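Local atomic coordinates of Alpha/beta fold hydrolase (Pseudomonas aeruginosa, PDB entry 6I8W), a protein that acts as a membrane phospholipase A that degrades membrane phospholipids in the bacterium and serves as a virulence factor. Residues A168-E172 / L173-L177; S222-N225 / A226-E230; A143-Y146 / A147-P151. All blocks are in the same frame, centred on the assembly; numbering follows the deposited sequence. Where two conformers were deposited one is given.

Contact 1. Residues A168-E172 / L173-L177; sequences ARKSE and LFEDL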
loop_
_atom_site.group_PDB
_atom_site.type_symbol
_atom_site.label_atom_id
_atom_site.label_comp_id
_atom_site.label_asym_id
_atom_site.label_seq_id
_atom_site.Cartn_x
_atom_site.Cartn_y
_atom_site.Cartn_z
ATOM N N ALA A 168 -13.297 -16.653 9.763
ATOM C CA ALA A 168 -14.428 -17.565 9.623
ATOM C C ALA A 168 -15.097 -17.470 8.252
ATOM O O ALA A 168 -15.505 -18.476 7.691
ATOM C CB ALA A 168 -15.445 -17.298 10.724
ATOM N N ARG A 169 -15.222 -16.256 7.724
ATOM C CA ARG A 169 -15.844 -16.066 6.417
ATOM C C ARG A 169 -14.785 -15.978 5.312
ATOM O O ARG A 169 -13.804 -15.247 5.431
ATOM C CB ARG A 169 -16.720 -14.809 6.411
ATOM C CG ARG A 169 -17.500 -14.592 5.116
ATOM C CD ARG A 169 -18.246 -13.265 5.125
ATOM N N LYS A 170 -14.994 -16.735 4.239
ATOM C CA LYS A 170 -14.100 -16.725 3.087
ATOM C C LYS A 170 -14.385 -15.496 2.231
ATOM O O LYS A 170 -15.524 -15.280 1.812
ATOM C CB LYS A 170 -14.286 -18.023 2.271
ATOM C CG LYS A 170 -13.153 -18.378 1.315
ATOM C CD LYS A 170 -13.428 -19.763 0.674
ATOM C CE LYS A 170 -12.215 -20.317 -0.052
ATOM N NZ LYS A 170 -12.387 -21.761 -0.495
ATOM N N SER A 171 -13.363 -14.691 1.963
ATOM C CA SER A 171 -13.564 -13.478 1.178
ATOM C C SER A 171 -13.812 -13.804 -0.292
ATOM O O SER A 171 -13.535 -14.903 -0.747
ATOM C CB SER A 171 -12.360 -12.545 1.311
ATOM O OG SER A 171 -11.246 -13.078 0.613
ATOM N N GLU A 172 -14.327 -12.822 -1.022
ATOM C CA GLU A 172 -14.615 -12.970 -2.437
ATOM C C GLU A 172 -13.311 -13.229 -3.207
ATOM O O GLU A 172 -13.317 -13.935 -4.216
ATOM C CB GLU A 172 -15.345 -11.734 -2.958
ATOM C CG GLU A 172 -15.894 -11.849 -4.364
ATOM C CD GLU A 172 -16.747 -10.648 -4.743
ATOM O OE1 GLU A 172 -17.314 -10.004 -3.830
ATOM O OE2 GLU A 172 -16.833 -10.336 -5.951
ATOM N N LEU A 173 -12.201 -12.655 -2.738
ATOM C CA LEU A 173 -10.891 -12.953 -3.333
ATOM C C LEU A 173 -10.562 -14.421 -3.199
ATOM O O LEU A 173 -10.180 -15.063 -4.176
ATOM C CB LEU A 173 -9.757 -12.145 -2.691
ATOM C CG LEU A 173 -8.372 -12.645 -3.155
ATOM C CD1 LEU A 173 -8.160 -12.394 -4.652
ATOM C CD2 LEU A 173 -7.225 -12.023 -2.347
ATOM N N PHE A 174 -10.689 -14.953 -1.989
ATOM C CA PHE A 174 -10.323 -16.340 -1.775
ATOM C C PHE A 174 -11.279 -17.262 -2.524
ATOM O O PHE A 174 -10.864 -18.307 -2.995
ATOM C CB PHE A 174 -10.259 -16.667 -0.282
ATOM C CG PHE A 174 -9.056 -16.077 0.410
ATOM C CD1 PHE A 174 -7.786 -16.548 0.125
ATOM C CD2 PHE A 174 -9.189 -15.062 1.342
ATOM C CE1 PHE A 174 -6.669 -16.009 0.752
ATOM C CE2 PHE A 174 -8.079 -14.523 1.976
ATOM C CZ PHE A 174 -6.819 -14.990 1.677
ATOM N N GLU A 175 -12.537 -16.865 -2.694
ATOM C CA GLU A 175 -13.488 -17.617 -3.523
ATOM C C GLU A 175 -13.036 -17.639 -4.974
ATOM O O GLU A 175 -13.076 -18.671 -5.654
ATOM C CB GLU A 175 -14.888 -17.001 -3.449
ATOM C CG GLU A 175 -15.585 -17.141 -2.112
ATOM C CD GLU A 175 -16.207 -18.510 -1.938
ATOM O OE1 GLU A 175 -16.028 -19.370 -2.836
ATOM O OE2 GLU A 175 -16.885 -18.722 -0.910
ATOM N N ASP A 176 -12.634 -16.461 -5.452
ATOM C CA ASP A 176 -12.176 -16.294 -6.824
ATOM C C ASP A 176 -10.962 -17.181 -7.085
ATOM O O ASP A 176 -10.856 -17.798 -8.148
ATOM C CB ASP A 176 -11.810 -14.842 -7.112
ATOM C CG ASP A 176 -13.027 -13.937 -7.251
ATOM O OD1 ASP A 176 -14.167 -14.449 -7.348
ATOM O OD2 ASP A 176 -12.828 -12.707 -7.273
ATOM N N LEU A 177 -10.051 -17.229 -6.111
ATOM C CA LEU A 177 -8.799 -17.974 -6.257
ATOM C C LEU A 177 -9.055 -19.460 -6.474
ATOM O O LEU A 177 -8.282 -20.131 -7.161
ATOM C CB LEU A 177 -7.894 -17.755 -5.040
ATOM C CG LEU A 177 -7.288 -16.340 -4.971
ATOM C CD1 LEU A 177 -6.453 -16.146 -3.720
ATOM C CD2 LEU A 177 -6.471 -16.028 -6.217
HETATM O O HOH W 1 -14.803 -10.934 -8.182
#
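S171 and F174 meet because two first torsions turn their groups into the same notch: S171 OG stands between its own backbone N and carbonyl carbon (chi1 72°), and F174 CG lies beside the F174 amide, away from its carbonyl (chi1 -73°). S171 is the N-cap of helix 172-177. Its OG accepts from F174 N at 3.3 Å, nearly straight at 165°, while its hydrogen bond with V260 O ties the cap to a neighbouring loop. The phenyl ring comes in obliquely, with CD2 2.9 Å from S171 OG, a tight approach. The first helical turn is closed by E175 N to S171 O at 2.9 Å.

K170 runs out extended over this start, its CG 3.7 Å from F174 CB. Its NZ forms a salt bridge with E178, and the E175 carboxylate, in the conformer given, pairs with R179. Across the helix surface, a water lies 3.1 Å from E172 OE2 and 2.8 Å from D176 OD2, between two like charges, while E172 OE1 forms a salt bridge with R259. The hydroxyl thus has one partner for each role, accepting from the helix and donating to V260, and the acidic groups at this N-terminal end would be expected to gain some stability from the helix dipole.

Contact 2. Residues S222-N225 / A226-E230; sequences SAFN and AQIFE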
loop_
_atom_site.group_PDB
_atom_site.type_symbol
_atom_site.label_atom_id
_atom_site.label_comp_id
_atom_site.label_asym_id
_atom_site.label_seq_id
_atom_site.Cartn_x
_atom_site.Cartn_y
_atom_site.Cartn_z
ATOM N N SER A 222 1.730 -6.930 -14.703
ATOM C CA SER A 222 0.913 -8.063 -14.267
ATOM C C SER A 222 1.689 -9.388 -14.180
ATOM O O SER A 222 1.473 -10.171 -13.254
ATOM C CB SER A 222 -0.303 -8.240 -15.193
ATOM O OG SER A 222 0.077 -8.479 -16.545
ATOM N N ALA A 223 2.582 -9.643 -15.132
ATOM C CA ALA A 223 3.349 -10.893 -15.115
ATOM C C ALA A 223 4.216 -11.000 -13.855
ATOM O O ALA A 223 4.195 -12.016 -13.157
ATOM C CB ALA A 223 4.216 -11.013 -16.373
ATOM N N PHE A 224 4.961 -9.941 -13.559
ATOM C CA PHE A 224 5.770 -9.898 -12.353
ATOM C C PHE A 224 4.903 -9.901 -11.087
ATOM O O PHE A 224 5.231 -10.555 -10.099
ATOM C CB PHE A 224 6.678 -8.674 -12.368
ATOM C CG PHE A 224 7.744 -8.712 -11.319
ATOM C CD1 PHE A 224 8.780 -9.620 -11.408
ATOM C CD2 PHE A 224 7.710 -7.842 -10.242
ATOM C CE1 PHE A 224 9.763 -9.663 -10.443
ATOM C CE2 PHE A 224 8.699 -7.887 -9.279
ATOM C CZ PHE A 224 9.716 -8.791 -9.378
ATOM N N ASN A 225 3.803 -9.161 -11.108
ATOM C CA ASN A 225 2.910 -9.171 -9.955
ATOM C C ASN A 225 2.386 -10.586 -9.697
ATOM O O ASN A 225 2.335 -11.020 -8.553
ATOM C CB ASN A 225 1.738 -8.204 -10.143
ATOM C CG ASN A 225 2.125 -6.742 -9.878
ATOM O OD1 ASN A 225 3.206 -6.445 -9.361
ATOM N ND2 ASN A 225 1.237 -5.830 -10.246
ATOM N N ALA A 226 2.044 -11.313 -10.763
ATOM C CA ALA A 226 1.522 -12.668 -10.616
ATOM C C ALA A 226 2.549 -13.589 -9.957
ATOM O O ALA A 226 2.202 -14.470 -9.168
ATOM C CB ALA A 226 1.101 -13.228 -11.979
ATOM N N GLN A 227 3.815 -13.387 -10.302
ATOM C CA GLN A 227 4.906 -14.184 -9.736
ATOM C C GLN A 227 5.071 -13.888 -8.240
ATOM O O GLN A 227 5.215 -14.794 -7.420
ATOM C CB GLN A 227 6.206 -13.903 -10.497
ATOM C CG GLN A 227 7.487 -14.091 -9.700
ATOM C CD GLN A 227 8.731 -13.824 -10.544
ATOM O OE1 GLN A 227 9.830 -13.633 -10.014
ATOM N NE2 GLN A 227 8.560 -13.804 -11.866
ATOM N N ILE A 228 5.028 -12.611 -7.884
ATOM C CA ILE A 228 5.067 -12.238 -6.478
ATOM C C ILE A 228 3.865 -12.819 -5.734
ATOM O O ILE A 228 4.012 -13.340 -4.630
ATOM C CB ILE A 228 5.101 -10.712 -6.288
ATOM C CG1 ILE A 228 6.452 -10.148 -6.732
ATOM C CG2 ILE A 228 4.871 -10.345 -4.815
ATOM C CD1 ILE A 228 6.540 -8.631 -6.588
ATOM N N PHE A 229 2.682 -12.744 -6.341
ATOM C CA PHE A 229 1.475 -13.255 -5.689
ATOM C C PHE A 229 1.621 -14.750 -5.400
ATOM O O PHE A 229 1.164 -15.240 -4.364
ATOM C CB PHE A 229 0.224 -13.004 -6.538
ATOM C CG PHE A 229 -1.069 -13.172 -5.772
ATOM C CD1 PHE A 229 -1.631 -12.103 -5.097
ATOM C CD2 PHE A 229 -1.701 -14.407 -5.704
ATOM C CE1 PHE A 229 -2.813 -12.257 -4.377
ATOM C CE2 PHE A 229 -2.875 -14.571 -4.991
ATOM C CZ PHE A 229 -3.434 -13.496 -4.323
ATOM N N GLU A 230 2.279 -15.466 -6.304
ATOM C CA GLU A 230 2.501 -16.897 -6.110
ATOM C C GLU A 230 3.436 -17.158 -4.929
ATOM O O GLU A 230 3.233 -18.102 -4.165
ATOM C CB GLU A 230 3.051 -17.536 -7.386
ATOM C CG GLU A 230 2.017 -18.362 -8.115
ATOM C CD GLU A 230 1.388 -19.413 -7.219
ATOM O OE1 GLU A 230 2.104 -20.346 -6.795
ATOM O OE2 GLU A 230 0.177 -19.297 -6.930
#
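From S222 to F229 the backbone makes four i to i+4 bonds, from the amides of A226, Q227, I228 and F229 to the carbonyls of S222, A223, F224 and N225, with A226 N to S222 O at 2.8 Å and Q227 N to A223 O at 3.2 Å as the extremes, although the amides of A223 and F224 lack a bond to the turn before, so that the helix is kinked there.

The main side-chain pair is one turn apart. With CG anti to the amide nitrogen (chi1 -168°), the F224 ring stands out from the helix, and I228, extended through CG1 to CD1, reaches back to it. I228 CG1 lies over one face of the ring, 4.1 Å from F224 CE2, and I228 CD1 closes on the same CE2 at 3.5 Å. Q227 OE1 approaches the ring obliquely and more loosely, 4.0 Å from F224 CE1, the amide plane turned 58° from the ring. The polar end of Q227 is directed by Q106, which accepts from its NE2. A226 CB sits against S222 O at 3.3 Å.

N225 and I228 both touch F99 in a loop, and F229 meets F71 edge-to-face, so this part of helix 208-234 packs against loops of the main domain. The aliphatic-on-aromatic i to i+4 pairing is ordinary packing along a helix; the helix itself belongs to the insertion between strands 154-160 and 250-255, where alpha/beta hydrolases commonly carry their lid, or cap.

Contact 3. Residues A143-Y146 / A147-P151; sequences AALY and AARHP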
loop_
_atom_site.group_PDB
_atom_site.type_symbol
_atom_site.label_atom_id
_atom_site.label_comp_id
_atom_site.label_asym_id
_atom_site.label_seq_id
_atom_site.Cartn_x
_atom_site.Cartn_y
_atom_site.Cartn_z
ATOM N N ALA A 143 3.869 -5.238 8.189
ATOM C CA ALA A 143 3.985 -4.378 9.372
ATOM C C ALA A 143 3.828 -5.176 10.662
ATOM O O ALA A 143 4.520 -4.932 11.646
ATOM C CB ALA A 143 2.948 -3.270 9.337
ATOM N N ALA A 144 2.888 -6.113 10.670
ATOM C CA ALA A 144 2.679 -6.920 11.868
ATOM C C ALA A 144 3.937 -7.727 12.199
ATOM O O ALA A 144 4.314 -7.834 13.364
ATOM C CB ALA A 144 1.480 -7.840 11.699
ATOM N N LEU A 145 4.605 -8.269 11.181
ATOM C CA LEU A 145 5.815 -9.064 11.432
ATOM C C LEU A 145 6.967 -8.194 11.936
ATOM O O LEU A 145 7.730 -8.608 12.802
ATOM C CB LEU A 145 6.248 -9.830 10.180
ATOM C CG LEU A 145 5.327 -10.983 9.792
ATOM C CD1 LEU A 145 5.784 -11.592 8.468
ATOM C CD2 LEU A 145 5.262 -12.037 10.903
ATOM N N TYR A 146 7.093 -6.995 11.381
ATOM C CA TYR A 146 8.072 -6.027 11.863
ATOM C C TYR A 146 7.846 -5.779 13.361
ATOM O O TYR A 146 8.783 -5.865 14.164
ATOM C CB TYR A 146 7.950 -4.729 11.042
ATOM C CG TYR A 146 8.994 -3.637 11.249
ATOM C CD1 TYR A 146 9.868 -3.641 12.326
ATOM C CD2 TYR A 146 9.070 -2.571 10.362
ATOM C CE1 TYR A 146 10.801 -2.619 12.502
ATOM C CE2 TYR A 146 9.995 -1.556 10.525
ATOM C CZ TYR A 146 10.852 -1.579 11.598
ATOM O OH TYR A 146 11.765 -0.556 11.747
ATOM N N ALA A 147 6.600 -5.486 13.733
ATOM C CA ALA A 147 6.253 -5.211 15.129
ATOM C C ALA A 147 6.518 -6.407 16.045
ATOM O O ALA A 147 6.881 -6.231 17.209
ATOM C CB ALA A 147 4.781 -4.775 15.244
ATOM N N ALA A 148 6.326 -7.620 15.529
ATOM C CA ALA A 148 6.528 -8.822 16.338
ATOM C C ALA A 148 8.011 -9.118 16.489
ATOM O O ALA A 148 8.450 -9.644 17.507
ATOM C CB ALA A 148 5.808 -10.016 15.723
ATOM N N ARG A 149 8.782 -8.775 15.460
ATOM C CA ARG A 149 10.212 -9.083 15.429
ATOM C C ARG A 149 11.087 -8.009 16.062
ATOM O O ARG A 149 12.151 -8.302 16.589
ATOM C CB ARG A 149 10.665 -9.311 13.989
ATOM C CG ARG A 149 10.118 -10.576 13.369
ATOM C CD ARG A 149 10.393 -10.582 11.882
ATOM N NE ARG A 149 9.981 -11.828 11.246
ATOM C CZ ARG A 149 10.120 -12.067 9.948
ATOM N NH1 ARG A 149 10.645 -11.134 9.160
ATOM N NH2 ARG A 149 9.728 -13.227 9.438
ATOM N N HIS A 150 10.636 -6.763 16.026
ATOM C CA HIS A 150 11.446 -5.664 16.539
ATOM C C HIS A 150 10.644 -4.788 17.475
ATOM O O HIS A 150 10.422 -3.621 17.174
ATOM C CB HIS A 150 11.999 -4.813 15.387
ATOM C CG HIS A 150 12.837 -5.580 14.413
ATOM N ND1 HIS A 150 14.132 -5.966 14.685
ATOM C CD2 HIS A 150 12.563 -6.040 13.169
ATOM C CE1 HIS A 150 14.621 -6.625 13.649
ATOM N NE2 HIS A 150 13.690 -6.686 12.718
ATOM N N PRO A 151 10.222 -5.341 18.623
ATOM C CA PRO A 151 9.312 -4.603 19.504
ATOM C C PRO A 151 9.939 -3.322 20.055
ATOM O O PRO A 151 9.224 -2.370 20.336
ATOM C CB PRO A 151 9.021 -5.597 20.638
ATOM C CG PRO A 151 9.628 -6.913 20.216
ATOM C CD PRO A 151 10.692 -6.598 19.232
#
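Y146 and H150 set their rings perpendicular, planes at 90° and centroids 5.6 Å apart, an oblique aromatic pair. H150 CB lies in the plane of the tyrosine ring at its edge, 3.8 Å from Y146 CE1, while H150 CD2 is 3.7 Å from Y146 CD1. The third flat group, the R149 guanidinium, has L145 CB over one face, 4.4 Å from R149 NE.

A chi1 near 180° (-172°) turns the Y146 ring away from its own amide and carries it out from the helix, towards V119, A120 and A123 of helix 112-125. Its OH bonds Q153. The same neighbouring helix takes the other polar ends: R149 NH1 bonds G113 O and forms a salt bridge with E117, which also bonds H150 NE2.

R149 N donates to L145 O at 2.9 Å, and H150 N to Y146 O at 2.8 Å; H150 is the first residue to leave helical angles. A143, A144 and A147 lay small side chains against L157 and L159 of strand 154-160. This is the C-terminal end of the helix in a beta-alpha-beta crossover, the one that follows the presumed nucleophile elbow in the alpha/beta hydrolase fold.

In the fold
Contacts 1 and 2 both belong to the insertion between strands 154-160 and 250-255 and touch each other: L177 CD1 and F229 CZ are 4.1 Å apart, although the centres lie about 19 Å apart. Contact 3 belongs to the helix packed on the central sheet, with its centre about 26 Å from contact 1 and 25 Å from contact 2, and nearest atoms about 15 and 13 Å away. The bound myristic acid relates the three: the side chains of L173 and F229 are each about 8 Å from it, that of A143 about 13 Å. A143 touches the presumed nucleophile elbow, and S171 lies near the probable Ser-His-Asp triad without touching it.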